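Local coordinates for protein bacterioferritin (Rhodobacter capsulatus, PDB 1JGC) that stores iron inside a 24-subunit, haem-containing shell, oxidising Fe(2+) with dioxygen at its ferroxidase centres and laying down ferric mineral in the central cavity, at the interface of chains A and B and the interface of chains A and C. Sequence-based numbering; all coordinates share one arbitrary frame. Chains: chain A/B/C, bacterioferritin.

Contact 1 joins chain A to chain B through the tail that follows helix 146-152, whereas contacts 2 and 3 both belong to the two-fold interface of chains A and C. The C-alpha centres of contacts 2 and 3 are about 9 Å apart, and the two share A:Leu77 and C:Leu71, so they are neighbouring stretches of one surface. Contact 1 lies about 35 Å from contact 2 and about 27 Å from contact 3, measured between the same kind of centres. One subunit thus uses separate regions for a two-fold dimer partner and for a non-two-fold neighbour, consistent with a closed shell of 24 subunits arranged as 12 dimers.

Contact 1: the interface of chains A and B. Residues chain A 155-158; chain B 39, 152-153.
A:Pro156 sets its ring between B:Lys39 and B:Leu152, in a contact between subunits of the bacterioferritin shell where the C-terminal tail of chain A meets the start of helix 38-64 and the end of helix 146-152 of chain B. Ring atom CB of A:Pro156 touches CD of B:Lys39 at 3.7 Å, while CG of the same ring lies 4.0 Å from methyl CD1 of B:Leu152, the two side chains crossing at about a right angle. B:Leu152 has its CG anti to the backbone N (chi1 174°), and its other methyl, CD2, turns toward the carbonyl O of A:Ala155. The lysine runs extended beyond CG and offers its methylenes rather than its terminal amine NZ: CB of B:Lys39 packs 3.8 Å from the carboxylate carbon CG of A:Asp158. Carboxylate OD1 of A:Asp158 and NZ of B:Lys39 stay 5.6 Å apart, which would leave at most a long-range attraction between them. Beside this apolar packing, the backbone N of A:Met157 donates to the side-chain amide oxygen OD1 of B:Asn153 at 2.8 Å, a nearly straight bond (177° at H) arriving in the carbonyl plane. CG of A:Met157 lies 3.5 Å from the same OD1 of B:Asn153.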
loop_
_atom_site.group_PDB
_atom_site.type_symbol
_atom_site.label_atom_id
_atom_site.label_comp_id
_atom_site.label_asym_id
_atom_site.label_seq_id
_atom_site.Cartn_x
_atom_site.Cartn_y
_atom_site.Cartn_z
ATOM N N ALA A 155 -40.755 -9.838 1.366
ATOM C CA ALA A 155 -39.429 -10.197 1.835
ATOM C C ALA A 155 -39.462 -11.592 2.454
ATOM O O ALA A 155 -40.416 -11.953 3.145
ATOM C CB ALA A 155 -38.946 -9.182 2.864
ATOM N N PRO A 156 -38.421 -12.399 2.202
ATOM C CA PRO A 156 -38.343 -13.758 2.749
ATOM C C PRO A 156 -38.205 -13.665 4.271
ATOM O O PRO A 156 -37.822 -12.619 4.795
ATOM C CB PRO A 156 -37.083 -14.329 2.091
ATOM C CG PRO A 156 -36.964 -13.542 0.811
ATOM C CD PRO A 156 -37.313 -12.145 1.267
ATOM N N MET A 157 -38.509 -14.747 4.978
ATOM C CA MET A 157 -38.409 -14.746 6.435
ATOM C C MET A 157 -37.007 -14.475 6.976
ATOM O O MET A 157 -36.865 -14.025 8.110
ATOM C CB MET A 157 -38.901 -16.075 7.002
ATOM C CG MET A 157 -40.390 -16.273 6.912
ATOM S SD MET A 157 -40.930 -17.675 7.921
ATOM C CE MET A 157 -40.678 -17.048 9.563
ATOM N N ASP A 158 -35.980 -14.751 6.174
ATOM C CA ASP A 158 -34.592 -14.549 6.598
ATOM C C ASP A 158 -34.007 -13.237 6.065
ATOM O O ASP A 158 -32.789 -13.087 5.988
ATOM C CB ASP A 158 -33.723 -15.703 6.096
ATOM C CG ASP A 158 -33.479 -15.635 4.594
ATOM O OD1 ASP A 158 -34.320 -15.051 3.875
ATOM O OD2 ASP A 158 -32.451 -16.168 4.120
ATOM N N LYS B 39 -35.049 -20.490 3.426
ATOM C CA LYS B 39 -35.158 -19.149 3.984
ATOM C C LYS B 39 -35.997 -19.120 5.242
ATOM O O LYS B 39 -35.731 -18.348 6.166
ATOM C CB LYS B 39 -35.706 -18.199 2.928
ATOM C CG LYS B 39 -34.866 -18.242 1.683
ATOM C CD LYS B 39 -35.301 -17.257 0.649
ATOM C CE LYS B 39 -34.355 -17.309 -0.531
ATOM N NZ LYS B 39 -34.782 -16.344 -1.572
ATOM N N LEU B 152 -41.666 -18.067 -2.030
ATOM C CA LEU B 152 -40.912 -16.946 -1.472
ATOM C C LEU B 152 -39.841 -17.368 -0.479
ATOM O O LEU B 152 -38.814 -16.701 -0.334
ATOM C CB LEU B 152 -41.868 -15.973 -0.774
ATOM C CG LEU B 152 -41.277 -14.801 0.012
ATOM C CD1 LEU B 152 -40.554 -13.863 -0.931
ATOM C CD2 LEU B 152 -42.387 -14.064 0.735
ATOM N N ASN B 153 -40.079 -18.479 0.205
ATOM C CA ASN B 153 -39.139 -18.940 1.208
ATOM C C ASN B 153 -38.362 -20.191 0.856
ATOM O O ASN B 153 -37.719 -20.791 1.716
ATOM C CB ASN B 153 -39.888 -19.116 2.522
ATOM C CG ASN B 153 -40.233 -17.786 3.153
ATOM O OD1 ASN B 153 -39.363 -17.122 3.728
ATOM N ND2 ASN B 153 -41.493 -17.368 3.025
#

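Contact 2: the interface of chains A and C. Residues chain A 74-77; chain C 71-72.
C:Gln72 meets an extended stretch of chain A, A:Leu74 to A:Leu77, whose backbone stays in the beta/polyproline region throughout and presents the carbonyl of A:Asp75 and the N-H of A:Leu77 to the glutamine amide. The residues belong to the loop between helices 38-64 and 83-111 of the ferritin-like bundle, here meeting its counterpart across the two-fold bacterioferritin dimer. CG of C:Gln72 stands anti to the backbone N (chi1 -174°), and a bend at chi2 of 71° turns the terminal amide toward chain A. Its NE2 donates to the backbone O of A:Asp75 at 2.9 Å; the acceptor lies almost in the glutamine amide plane, but the nitrogen approaches from above the plane of the A:Asp75 carbonyl. In return OE1 of C:Gln72 accepts the backbone N-H of A:Leu77 at 3.0 Å, this time in the carbonyl plane and on a lone pair. Both ends of the amide are therefore engaged, which would favour this flip over the reverse; the recognition is of backbone rather than side chain. The side chain of A:Leu77 runs antiparallel alongside the glutamine, its methyl CD1 reaching CA of C:Gln72 at 3.7 Å while its CB and CG lie against OE1. From A:Leu74, CB comes within 3.9 Å of NE2 of C:Gln72, and methyl CD1 ends 3.4 Å from the backbone O of C:Leu71. A:Pro76, itself extended, spaces the two bonded backbone groups.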
loop_
_atom_site.group_PDB
_atom_site.type_symbol
_atom_site.label_atom_id
_atom_site.label_comp_id
_atom_site.label_asym_id
_atom_site.label_seq_id
_atom_site.Cartn_x
_atom_site.Cartn_y
_atom_site.Cartn_z
ATOM N N LEU A 74 -53.462 19.566 7.047
ATOM C CA LEU A 74 -53.211 18.735 5.872
ATOM C C LEU A 74 -54.535 18.561 5.149
ATOM O O LEU A 74 -55.592 18.709 5.744
ATOM C CB LEU A 74 -52.709 17.340 6.250
ATOM C CG LEU A 74 -51.541 17.085 7.207
ATOM C CD1 LEU A 74 -51.116 15.631 7.049
ATOM C CD2 LEU A 74 -50.377 17.999 6.915
ATOM N N ASP A 75 -54.478 18.269 3.857
ATOM C CA ASP A 75 -55.694 18.009 3.108
ATOM C C ASP A 75 -56.114 16.594 3.536
ATOM O O ASP A 75 -55.379 15.918 4.266
ATOM C CB ASP A 75 -55.418 18.085 1.608
ATOM C CG ASP A 75 -55.096 19.504 1.156
ATOM O OD1 ASP A 75 -55.754 20.442 1.660
ATOM O OD2 ASP A 75 -54.206 19.687 0.297
ATOM N N PRO A 76 -57.302 16.132 3.116
ATOM C CA PRO A 76 -57.728 14.788 3.520
ATOM C C PRO A 76 -56.772 13.674 3.102
ATOM O O PRO A 76 -56.352 13.610 1.950
ATOM C CB PRO A 76 -59.095 14.655 2.864
ATOM C CG PRO A 76 -59.605 16.074 2.908
ATOM C CD PRO A 76 -58.395 16.847 2.441
ATOM N N LEU A 77 -56.425 12.810 4.050
ATOM C CA LEU A 77 -55.532 11.688 3.788
ATOM C C LEU A 77 -56.291 10.550 3.108
ATOM O O LEU A 77 -57.493 10.400 3.300
ATOM C CB LEU A 77 -54.948 11.173 5.100
ATOM C CG LEU A 77 -53.885 12.018 5.792
ATOM C CD1 LEU A 77 -53.677 11.549 7.229
ATOM C CD2 LEU A 77 -52.594 11.927 4.987
ATOM N N LEU C 71 -52.533 10.633 11.371
ATOM C CA LEU C 71 -51.668 11.788 11.199
ATOM C C LEU C 71 -52.414 12.908 10.485
ATOM O O LEU C 71 -51.803 13.742 9.829
ATOM C CB LEU C 71 -50.418 11.440 10.383
ATOM C CG LEU C 71 -49.842 10.033 10.197
ATOM C CD1 LEU C 71 -48.380 10.197 9.794
ATOM C CD2 LEU C 71 -49.944 9.193 11.454
ATOM N N GLN C 72 -53.734 12.942 10.626
ATOM C CA GLN C 72 -54.529 13.956 9.946
ATOM C C GLN C 72 -54.453 15.373 10.527
ATOM O O GLN C 72 -54.641 16.353 9.800
ATOM C CB GLN C 72 -55.994 13.513 9.894
ATOM C CG GLN C 72 -56.886 14.432 9.068
ATOM C CD GLN C 72 -56.603 14.322 7.586
ATOM O OE1 GLN C 72 -56.894 13.300 6.958
ATOM N NE2 GLN C 72 -56.024 15.370 7.018
#

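Contact 3: the interface of chains A and C. Residues chain A 23, 26-27, 77; chain C 59, 69, 71.
The hydroxyl OG of A:Ser23 and the backbone O of C:Leu71 are joined through water 1, which lies 2.7 Å from OG of A:Ser23 and 3.0 Å from O of C:Leu71. This bridge edges an otherwise apolar patch of the bacterioferritin dimer, where helix 5-34 of chain A, part of the ferritin-like helical bundle, meets C:Ile59 of helix 38-64 and the loop after it. At its centre A:Val27 and C:Leu71 meet end-on, methyl CG2 of the valine 3.6 Å from the branch carbon CG of the leucine. The valine has CG1 anti to the backbone N (chi1 176°), which parts its methyls: CG2 faces C:Leu71 and CG1 faces ring atom CG of C:Pro69. Methyl CD1 of C:Leu71 reaches past this tip to CB of A:Ser23 at 3.8 Å. An alanine in place of C:Leu71 would probably open a gap beside A:Val27 and A:Ser23, leaving the valine methyl CG2 without its apolar mate. The adjoining A:Trp26, which belongs to the haem pocket, offers the pyrrole-side carbon CD1 of its indole to methyl CD1 of C:Ile59 at 4.0 Å. On the opposite flank methyl CD1 of A:Leu77 rests 3.7 Å from the carbonyl carbon C of C:Leu71.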
loop_
_atom_site.group_PDB
_atom_site.type_symbol
_atom_site.label_atom_id
_atom_site.label_comp_id
_atom_site.label_asym_id
_atom_site.label_seq_id
_atom_site.Cartn_x
_atom_site.Cartn_y
_atom_site.Cartn_z
ATOM N N SER A 23 -47.259 12.398 4.878
ATOM C CA SER A 23 -47.886 11.514 5.842
ATOM C C SER A 23 -48.579 10.326 5.203
ATOM O O SER A 23 -48.576 9.231 5.767
ATOM C CB SER A 23 -48.876 12.290 6.698
ATOM O OG SER A 23 -48.189 13.229 7.498
ATOM N N TRP A 26 -45.860 7.875 4.265
ATOM C CA TRP A 26 -45.254 7.277 5.442
ATOM C C TRP A 26 -46.152 6.245 6.102
ATOM O O TRP A 26 -45.675 5.216 6.562
ATOM C CB TRP A 26 -44.850 8.348 6.457
ATOM C CG TRP A 26 -43.803 7.841 7.391
ATOM C CD1 TRP A 26 -44.002 7.169 8.562
ATOM C CD2 TRP A 26 -42.387 7.846 7.167
ATOM N NE1 TRP A 26 -42.799 6.748 9.079
ATOM C CE2 TRP A 26 -41.791 7.147 8.240
ATOM C CE3 TRP A 26 -41.566 8.365 6.160
ATOM C CZ2 TRP A 26 -40.406 6.953 8.334
ATOM C CZ3 TRP A 26 -40.194 8.173 6.251
ATOM C CH2 TRP A 26 -39.627 7.469 7.332
ATOM N N VAL A 27 -47.451 6.511 6.153
ATOM C CA VAL A 27 -48.366 5.551 6.744
ATOM C C VAL A 27 -48.382 4.306 5.853
ATOM O O VAL A 27 -48.393 3.183 6.340
ATOM C CB VAL A 27 -49.806 6.124 6.859
ATOM C CG1 VAL A 27 -50.742 5.061 7.381
ATOM C CG2 VAL A 27 -49.821 7.316 7.788
ATOM N N LEU A 77 -56.425 12.810 4.050
ATOM C CA LEU A 77 -55.532 11.688 3.788
ATOM C C LEU A 77 -56.291 10.550 3.108
ATOM O O LEU A 77 -57.493 10.400 3.300
ATOM C CB LEU A 77 -54.948 11.173 5.100
ATOM C CG LEU A 77 -53.885 12.018 5.792
ATOM C CD1 LEU A 77 -53.677 11.549 7.229
ATOM C CD2 LEU A 77 -52.594 11.927 4.987
ATOM N N ILE C 59 -45.851 5.164 15.340
ATOM C CA ILE C 59 -46.786 4.671 14.344
ATOM C C ILE C 59 -46.641 3.153 14.244
ATOM O O ILE C 59 -47.633 2.434 14.101
ATOM C CB ILE C 59 -46.512 5.298 12.964
ATOM C CG1 ILE C 59 -46.834 6.789 13.007
ATOM C CG2 ILE C 59 -47.317 4.587 11.897
ATOM C CD1 ILE C 59 -46.443 7.545 11.767
ATOM N N PRO C 69 -53.055 4.435 13.002
ATOM C CA PRO C 69 -52.326 5.687 13.201
ATOM C C PRO C 69 -53.055 6.818 12.489
ATOM O O PRO C 69 -53.479 6.676 11.336
ATOM C CB PRO C 69 -50.954 5.383 12.610
ATOM C CG PRO C 69 -51.290 4.446 11.484
ATOM C CD PRO C 69 -52.304 3.519 12.126
ATOM N N LEU C 71 -52.533 10.633 11.371
ATOM C CA LEU C 71 -51.668 11.788 11.199
ATOM C C LEU C 71 -52.414 12.908 10.485
ATOM O O LEU C 71 -51.803 13.742 9.829
ATOM C CB LEU C 71 -50.418 11.440 10.383
ATOM C CG LEU C 71 -49.842 10.033 10.197
ATOM C CD1 LEU C 71 -48.380 10.197 9.794
ATOM C CD2 LEU C 71 -49.944 9.193 11.454
HETATM O O HOH W 1 -48.939 14.501 9.759
#